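Local structure of type II restriction enzyme SfiI (2EZV) at residues D110-S115 against S158-F163; V132-G137 against A217-Y222. The protein recognises the double-stranded sequence 5'-GGCCN(5)GGCC-3' and cleaves it as a tetrameric type II restriction endonuclease. All coordinates share one frame; numbering follows the deposited sequence.

Interaction 1: D110-S115 against S158-F163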
loop_
_atom_site.group_PDB
_atom_site.type_symbol
_atom_site.label_atom_id
_atom_site.label_comp_id
_atom_site.label_asym_id
_atom_site.label_seq_id
_atom_site.Cartn_x
_atom_site.Cartn_y
_atom_site.Cartn_z
ATOM N N ASP D 110 32.880 -7.323 -1.151
ATOM C CA ASP D 110 31.850 -6.815 -2.042
ATOM C C ASP D 110 32.469 -5.651 -2.802
ATOM O O ASP D 110 33.313 -4.933 -2.259
ATOM C CB ASP D 110 30.649 -6.334 -1.225
ATOM C CG ASP D 110 29.351 -6.970 -1.664
ATOM O OD1 ASP D 110 28.437 -7.080 -0.823
ATOM O OD2 ASP D 110 29.241 -7.354 -2.850
ATOM N N THR D 111 32.070 -5.472 -4.056
ATOM C CA THR D 111 32.609 -4.381 -4.858
ATOM C C THR D 111 31.664 -3.191 -4.842
ATOM O O THR D 111 30.444 -3.353 -4.874
ATOM C CB THR D 111 32.833 -4.816 -6.314
ATOM O OG1 THR D 111 33.750 -5.916 -6.342
ATOM C CG2 THR D 111 33.411 -3.670 -7.131
ATOM N N LEU D 112 32.229 -1.992 -4.793
ATOM C CA LEU D 112 31.424 -0.778 -4.767
ATOM C C LEU D 112 31.873 0.249 -5.788
ATOM O O LEU D 112 33.072 0.412 -6.031
ATOM C CB LEU D 112 31.502 -0.110 -3.393
ATOM C CG LEU D 112 30.434 -0.333 -2.326
ATOM C CD1 LEU D 112 30.416 -1.784 -1.906
ATOM C CD2 LEU D 112 30.745 0.560 -1.129
ATOM N N GLN D 113 30.902 0.935 -6.383
ATOM C CA GLN D 113 31.188 2.013 -7.318
ATOM C C GLN D 113 31.345 3.190 -6.361
ATOM O O GLN D 113 30.869 3.120 -5.230
ATOM C CB GLN D 113 30.002 2.276 -8.245
ATOM C CG GLN D 113 29.655 1.145 -9.183
ATOM C CD GLN D 113 30.821 0.745 -10.056
ATOM O OE1 GLN D 113 31.576 1.597 -10.533
ATOM N NE2 GLN D 113 30.972 -0.556 -10.283
ATOM N N ARG D 114 31.995 4.263 -6.790
ATOM C CA ARG D 114 32.179 5.417 -5.915
ATOM C C ARG D 114 30.825 6.025 -5.571
ATOM O O ARG D 114 30.666 6.682 -4.544
ATOM C CB ARG D 114 33.062 6.471 -6.590
ATOM C CG ARG D 114 33.654 7.487 -5.624
ATOM C CD ARG D 114 34.557 8.481 -6.342
ATOM N NE ARG D 114 33.799 9.513 -7.045
ATOM C CZ ARG D 114 33.217 10.551 -6.450
ATOM N NH1 ARG D 114 33.303 10.700 -5.133
ATOM N NH2 ARG D 114 32.549 11.446 -7.167
ATOM N N SER D 115 29.847 5.796 -6.437
ATOM C CA SER D 115 28.509 6.323 -6.229
ATOM C C SER D 115 27.771 5.566 -5.120
ATOM O O SER D 115 26.675 5.959 -4.711
ATOM C CB SER D 115 27.715 6.245 -7.533
ATOM O OG SER D 115 27.626 4.906 -7.990
ATOM N N SER D 158 23.077 3.504 4.129
ATOM C CA SER D 158 23.534 2.583 3.095
ATOM C C SER D 158 23.531 1.114 3.469
ATOM O O SER D 158 24.126 0.709 4.473
ATOM C CB SER D 158 24.937 2.984 2.647
ATOM O OG SER D 158 24.941 4.333 2.211
ATOM N N ILE D 159 22.888 0.313 2.624
ATOM C CA ILE D 159 22.789 -1.119 2.857
ATOM C C ILE D 159 23.063 -1.975 1.618
ATOM O O ILE D 159 22.690 -1.616 0.504
ATOM C CB ILE D 159 21.399 -1.445 3.415
ATOM C CG1 ILE D 159 21.224 -0.675 4.726
ATOM C CG2 ILE D 159 21.243 -2.961 3.641
ATOM C CD1 ILE D 159 19.828 -0.636 5.234
ATOM N N PHE D 160 23.715 -3.112 1.828
ATOM C CA PHE D 160 24.037 -4.021 0.737
ATOM C C PHE D 160 23.584 -5.451 0.987
ATOM O O PHE D 160 23.906 -6.048 2.018
ATOM C CB PHE D 160 25.541 -4.015 0.461
ATOM C CG PHE D 160 26.037 -2.734 -0.137
ATOM C CD1 PHE D 160 26.226 -1.608 0.654
ATOM C CD2 PHE D 160 26.292 -2.647 -1.500
ATOM C CE1 PHE D 160 26.661 -0.414 0.094
ATOM C CE2 PHE D 160 26.726 -1.461 -2.071
ATOM C CZ PHE D 160 26.912 -0.340 -1.273
ATOM N N VAL D 161 22.827 -5.989 0.037
ATOM C CA VAL D 161 22.335 -7.359 0.127
ATOM C C VAL D 161 23.181 -8.114 -0.894
ATOM O O VAL D 161 23.117 -7.841 -2.090
ATOM C CB VAL D 161 20.847 -7.430 -0.242
ATOM C CG1 VAL D 161 20.286 -8.762 0.124
ATOM C CG2 VAL D 161 20.093 -6.340 0.479
ATOM N N HIS D 162 23.982 -9.052 -0.403
ATOM C CA HIS D 162 24.909 -9.824 -1.228
ATOM C C HIS D 162 24.489 -11.284 -1.382
ATOM O O HIS D 162 24.593 -12.088 -0.450
ATOM C CB HIS D 162 26.298 -9.713 -0.593
ATOM C CG HIS D 162 27.377 -10.437 -1.327
ATOM N ND1 HIS D 162 27.469 -11.811 -1.351
ATOM C CD2 HIS D 162 28.442 -9.974 -2.022
ATOM C CE1 HIS D 162 28.548 -12.165 -2.028
ATOM N NE2 HIS D 162 29.156 -11.068 -2.444
ATOM N N PHE D 163 24.009 -11.622 -2.573
ATOM C CA PHE D 163 23.570 -12.980 -2.846
ATOM C C PHE D 163 24.741 -13.871 -3.265
ATOM O O PHE D 163 25.214 -13.807 -4.397
ATOM C CB PHE D 163 22.487 -12.965 -3.933
ATOM C CG PHE D 163 21.255 -12.188 -3.551
ATOM C CD1 PHE D 163 21.295 -10.799 -3.445
ATOM C CD2 PHE D 163 20.064 -12.845 -3.266
ATOM C CE1 PHE D 163 20.169 -10.080 -3.060
ATOM C CE2 PHE D 163 18.932 -12.130 -2.880
ATOM C CZ PHE D 163 18.985 -10.746 -2.776
#

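Interaction 2: V132-G137 against A217-Y222. With nucleotides of chain A; nucleotides of chain B.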
loop_
_atom_site.group_PDB
_atom_site.type_symbol
_atom_site.label_atom_id
_atom_site.label_comp_id
_atom_site.label_asym_id
_atom_site.label_seq_id
_atom_site.Cartn_x
_atom_site.Cartn_y
_atom_site.Cartn_z
ATOM N N VAL D 132 45.825 4.231 -0.920
ATOM C CA VAL D 132 44.764 4.471 -1.892
ATOM C C VAL D 132 43.645 5.327 -1.295
ATOM O O VAL D 132 43.303 5.192 -0.117
ATOM C CB VAL D 132 44.173 3.143 -2.389
ATOM C CG1 VAL D 132 43.159 3.408 -3.500
ATOM C CG2 VAL D 132 45.291 2.235 -2.879
ATOM N N THR D 133 43.075 6.201 -2.120
ATOM C CA THR D 133 42.017 7.102 -1.676
ATOM C C THR D 133 40.815 7.168 -2.616
ATOM O O THR D 133 40.945 6.988 -3.825
ATOM C CB THR D 133 42.591 8.525 -1.464
ATOM O OG1 THR D 133 42.953 8.684 -0.088
ATOM C CG2 THR D 133 41.586 9.598 -1.864
ATOM N N MET D 134 39.644 7.422 -2.041
ATOM C CA MET D 134 38.412 7.523 -2.813
ATOM C C MET D 134 37.371 8.309 -2.031
ATOM O O MET D 134 37.000 7.925 -0.922
ATOM C CB MET D 134 37.866 6.129 -3.145
ATOM C CG MET D 134 36.584 6.146 -3.972
ATOM S SD MET D 134 36.210 4.537 -4.716
ATOM C CE MET D 134 34.793 4.059 -3.813
ATOM N N GLU D 135 36.915 9.417 -2.610
ATOM C CA GLU D 135 35.911 10.256 -1.967
ATOM C C GLU D 135 34.572 9.532 -2.012
ATOM O O GLU D 135 34.312 8.745 -2.926
ATOM C CB GLU D 135 35.805 11.600 -2.688
ATOM N N ALA D 136 33.728 9.792 -1.020
ATOM C CA ALA D 136 32.419 9.163 -0.960
ATOM C C ALA D 136 31.547 9.722 -2.082
ATOM O O ALA D 136 31.614 10.918 -2.393
ATOM C CB ALA D 136 31.776 9.426 0.397
ATOM N N GLY D 137 30.741 8.849 -2.687
ATOM C CA GLY D 137 29.862 9.255 -3.770
ATOM C C GLY D 137 28.401 9.382 -3.369
ATOM O O GLY D 137 27.592 9.911 -4.133
ATOM N N ALA D 217 38.157 2.837 -11.700
ATOM C CA ALA D 217 38.556 2.698 -10.291
ATOM C C ALA D 217 37.393 2.547 -9.308
ATOM O O ALA D 217 36.527 3.420 -9.187
ATOM C CB ALA D 217 39.441 3.876 -9.863
ATOM N N ARG D 218 37.401 1.427 -8.595
ATOM C CA ARG D 218 36.371 1.118 -7.619
ATOM C C ARG D 218 37.021 0.801 -6.283
ATOM O O ARG D 218 38.218 1.027 -6.099
ATOM C CB ARG D 218 35.572 -0.097 -8.073
ATOM C CG ARG D 218 35.076 -0.024 -9.495
ATOM C CD ARG D 218 34.294 -1.280 -9.807
ATOM N NE ARG D 218 34.653 -1.863 -11.092
ATOM C CZ ARG D 218 34.250 -3.063 -11.492
ATOM N NH1 ARG D 218 33.477 -3.797 -10.698
ATOM N NH2 ARG D 218 34.611 -3.526 -12.685
ATOM N N ILE D 219 36.233 0.262 -5.357
ATOM C CA ILE D 219 36.747 -0.092 -4.043
ATOM C C ILE D 219 36.066 -1.362 -3.542
ATOM O O ILE D 219 34.976 -1.714 -3.995
ATOM C CB ILE D 219 36.511 1.050 -3.032
ATOM C CG1 ILE D 219 37.292 0.786 -1.745
ATOM C CG2 ILE D 219 35.036 1.151 -2.707
ATOM C CD1 ILE D 219 37.407 2.003 -0.849
ATOM N N ARG D 220 36.720 -2.050 -2.612
ATOM C CA ARG D 220 36.182 -3.276 -2.041
ATOM C C ARG D 220 35.980 -3.129 -0.537
ATOM O O ARG D 220 36.637 -2.310 0.109
ATOM C CB ARG D 220 37.131 -4.449 -2.291
ATOM C CG ARG D 220 36.793 -5.325 -3.484
ATOM C CD ARG D 220 37.491 -6.679 -3.341
ATOM N NE ARG D 220 37.142 -7.628 -4.398
ATOM C CZ ARG D 220 37.715 -7.672 -5.599
ATOM N NH1 ARG D 220 38.681 -6.818 -5.915
ATOM N NH2 ARG D 220 37.317 -8.574 -6.485
ATOM N N VAL D 221 35.061 -3.925 0.002
ATOM C CA VAL D 221 34.769 -3.953 1.432
ATOM C C VAL D 221 34.887 -5.414 1.831
ATOM O O VAL D 221 34.239 -6.274 1.234
ATOM C CB VAL D 221 33.335 -3.484 1.746
ATOM C CG1 VAL D 221 33.042 -3.686 3.222
ATOM C CG2 VAL D 221 33.161 -2.026 1.359
ATOM N N TYR D 222 35.708 -5.710 2.829
ATOM C CA TYR D 222 35.867 -7.092 3.230
ATOM C C TYR D 222 35.040 -7.480 4.440
ATOM O O TYR D 222 35.112 -6.857 5.497
ATOM C CB TYR D 222 37.351 -7.418 3.443
ATOM C CG TYR D 222 38.087 -7.573 2.131
ATOM C CD1 TYR D 222 38.398 -6.461 1.351
ATOM C CD2 TYR D 222 38.399 -8.839 1.628
ATOM C CE1 TYR D 222 38.995 -6.600 0.101
ATOM C CE2 TYR D 222 38.998 -8.993 0.372
ATOM C CZ TYR D 222 39.290 -7.866 -0.382
ATOM O OH TYR D 222 39.863 -8.001 -1.628
ATOM P P DG A 14 26.609 -7.906 -9.662
ATOM O OP1 DG A 14 25.300 -8.480 -9.250
ATOM O OP2 DG A 14 27.251 -6.854 -8.832
ATOM O "O5'" DG A 14 27.639 -9.106 -9.787
ATOM C "C5'" DG A 14 28.869 -8.894 -10.447
ATOM C "C4'" DG A 14 29.239 -10.098 -11.273
ATOM O "O4'" DG A 14 30.051 -9.630 -12.365
ATOM C "C3'" DG A 14 30.097 -11.113 -10.524
ATOM O "O3'" DG A 14 29.961 -12.392 -11.141
ATOM C "C2'" DG A 14 31.493 -10.569 -10.743
ATOM C "C1'" DG A 14 31.398 -9.999 -12.152
ATOM N N9 DG A 14 32.217 -8.817 -12.383
ATOM C C8 DG A 14 32.110 -7.583 -11.786
ATOM N N7 DG A 14 33.015 -6.737 -12.198
ATOM C C5 DG A 14 33.757 -7.458 -13.126
ATOM C C6 DG A 14 34.875 -7.078 -13.903
ATOM O O6 DG A 14 35.460 -5.990 -13.931
ATOM N N1 DG A 14 35.311 -8.124 -14.715
ATOM C C2 DG A 14 34.742 -9.377 -14.767
ATOM N N2 DG A 14 35.296 -10.259 -15.609
ATOM N N3 DG A 14 33.703 -9.739 -14.047
ATOM C C4 DG A 14 33.267 -8.739 -13.253
ATOM P P DG B 6 46.835 -4.568 -7.588
ATOM O OP1 DG B 6 48.266 -4.178 -7.599
ATOM O OP2 DG B 6 45.814 -3.565 -7.187
ATOM O "O5'" DG B 6 46.491 -5.127 -9.046
ATOM C "C5'" DG B 6 45.836 -6.386 -9.190
ATOM C "C4'" DG B 6 45.341 -6.610 -10.601
ATOM O "O4'" DG B 6 44.254 -7.563 -10.512
ATOM C "C3'" DG B 6 44.725 -5.369 -11.261
ATOM O "O3'" DG B 6 44.577 -5.649 -12.665
ATOM C "C2'" DG B 6 43.301 -5.412 -10.745
ATOM C "C1'" DG B 6 43.036 -6.903 -10.810
ATOM N N9 DG B 6 41.967 -7.453 -9.984
ATOM C C8 DG B 6 41.305 -6.854 -8.939
ATOM N N7 DG B 6 40.340 -7.591 -8.458
ATOM C C5 DG B 6 40.381 -8.752 -9.222
ATOM C C6 DG B 6 39.575 -9.920 -9.174
ATOM O O6 DG B 6 38.626 -10.175 -8.422
ATOM N N1 DG B 6 39.971 -10.852 -10.130
ATOM C C2 DG B 6 41.002 -10.683 -11.019
ATOM N N2 DG B 6 41.231 -11.693 -11.869
ATOM N N3 DG B 6 41.754 -9.603 -11.074
ATOM C C4 DG B 6 41.391 -8.686 -10.155
ATOM O "O5'" DA B 4 42.507 -9.230 2.505
ATOM C "C5'" DA B 4 42.694 -9.934 1.265
ATOM C "C4'" DA B 4 43.823 -9.391 0.417
ATOM O "O4'" DA B 4 44.154 -10.376 -0.585
ATOM C "C3'" DA B 4 43.479 -8.128 -0.372
ATOM O "O3'" DA B 4 44.663 -7.357 -0.626
ATOM C "C2'" DA B 4 42.894 -8.689 -1.654
ATOM C "C1'" DA B 4 43.723 -9.944 -1.869
ATOM N N9 DA B 4 43.005 -11.058 -2.480
ATOM C C8 DA B 4 41.826 -11.630 -2.072
ATOM N N7 DA B 4 41.452 -12.650 -2.806
ATOM C C5 DA B 4 42.447 -12.751 -3.768
ATOM C C6 DA B 4 42.638 -13.637 -4.842
ATOM N N6 DA B 4 41.800 -14.633 -5.140
ATOM N N1 DA B 4 43.737 -13.463 -5.611
ATOM C C2 DA B 4 44.578 -12.465 -5.310
ATOM N N3 DA B 4 44.507 -11.570 -4.327
ATOM C C4 DA B 4 43.405 -11.771 -3.584
#

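Interaction 1: D110-S115 against S158-F163
The F160 ring takes the side chain of L112 over one face; at the edge of the H162 ring, in its plane, D110 OD2 is modelled too near CD2 for the separation to be relied on. On the phenylalanine, CD1 of L112 stands 4.1 Å from the centroid of the F160 ring and 29° off the ring normal, which meets the geometry of a CH-pi contact. The approach leans toward one side of the ring: L112 CG comes to 3.7 Å from F160 CZ, and L112 CD1 lies equally near F160 CE2. F160 presents this face with CG anti to its carbonyl carbon.

The D110 and H162 side chains run alongside one another, pointing opposite ways, with carboxylate and imidazole planes 67° apart. Their contact rests on D110 OD1, which sits 3.4 Å from H162 CB. No hydrogen bond spans the two segments, and the buried OD1 has no partner in the model. F223 packs edge-to-face with H162.

The strand axes come within 9.5 Å at 133°, so side chains rather than backbone bonds join these strands of separate sheets. L186, on strand 176-186, touches both L112 and F160, and F160 also touches D100, a calcium ligand. The F160 side chain lies about 7 Å from the bound calcium ion. A small antiparallel sheet is thus packed on the central mixed sheet, whose position next to the metal site is consistent with a PDDEXK-type nuclease core.

Interaction 2: V132-G137 against A217-Y222
M134 meets I219 through the end of its side chain: SD stands 3.9 Å from I219 CB, and the same sulfur is 4.1 Å from the carbonyl C of R218. The methyl CE also lies against the isoleucine branch CG2, but the modelled separation there is too short to be relied on. M134 reaches across with CG anti to its backbone N (chi1 -179°) and a bend at chi3.

I219 points toward M134, whereas R218 and R220 extend to the DNA. R220 makes the paired Arg-guanine contact of major-groove base readout: NH1 donates to N7 of DG6 of chain B at 3.1 Å (159°), and NH2 to O6 of the same base at 2.8 Å. R218 approaches DG14 of chain A in the same manner, NH1 to N7 at 3.3 Å and NH2 to O6 at 2.9 Å, although both bonds are weak. A leucine in place of R218 would probably leave N7 and O6 of that guanine without these two donors.

Y222, at the N-cap of helix 223-229, turns one ring face to O5' of DA4 of chain B. Further out, R220 NH1 is also bonded to A206 O, and R218 packs on T111 and Q113. I219 rests on A121 and F123 of the strand paired with 131-134, and on F204 of its own sheet.

How the interactions relate
Along the chain the segments alternate, 110-115, 132-137, 158-163 and 217-222, so the two interactions cross in sequence; their centres are 11 Å apart. They join directly where strands 110-112 and 219-221 pair antiparallel in one three-stranded sheet: L112 N lies 2.9 Å from I219 O, and D110 N lies 2.9 Å from V221 O, both probable hydrogen bonds. L112 and I219 lie side by side on one face of this small sheet; interaction 1 packs strand 110-112 on the central mixed sheet beside the calcium site, and interaction 2 packs 219-221 on the hairpin of strands 121-124 and 131-134. The base-reading strand 219-221 is thus connected to the metal-bearing core through its neighbour 110-112.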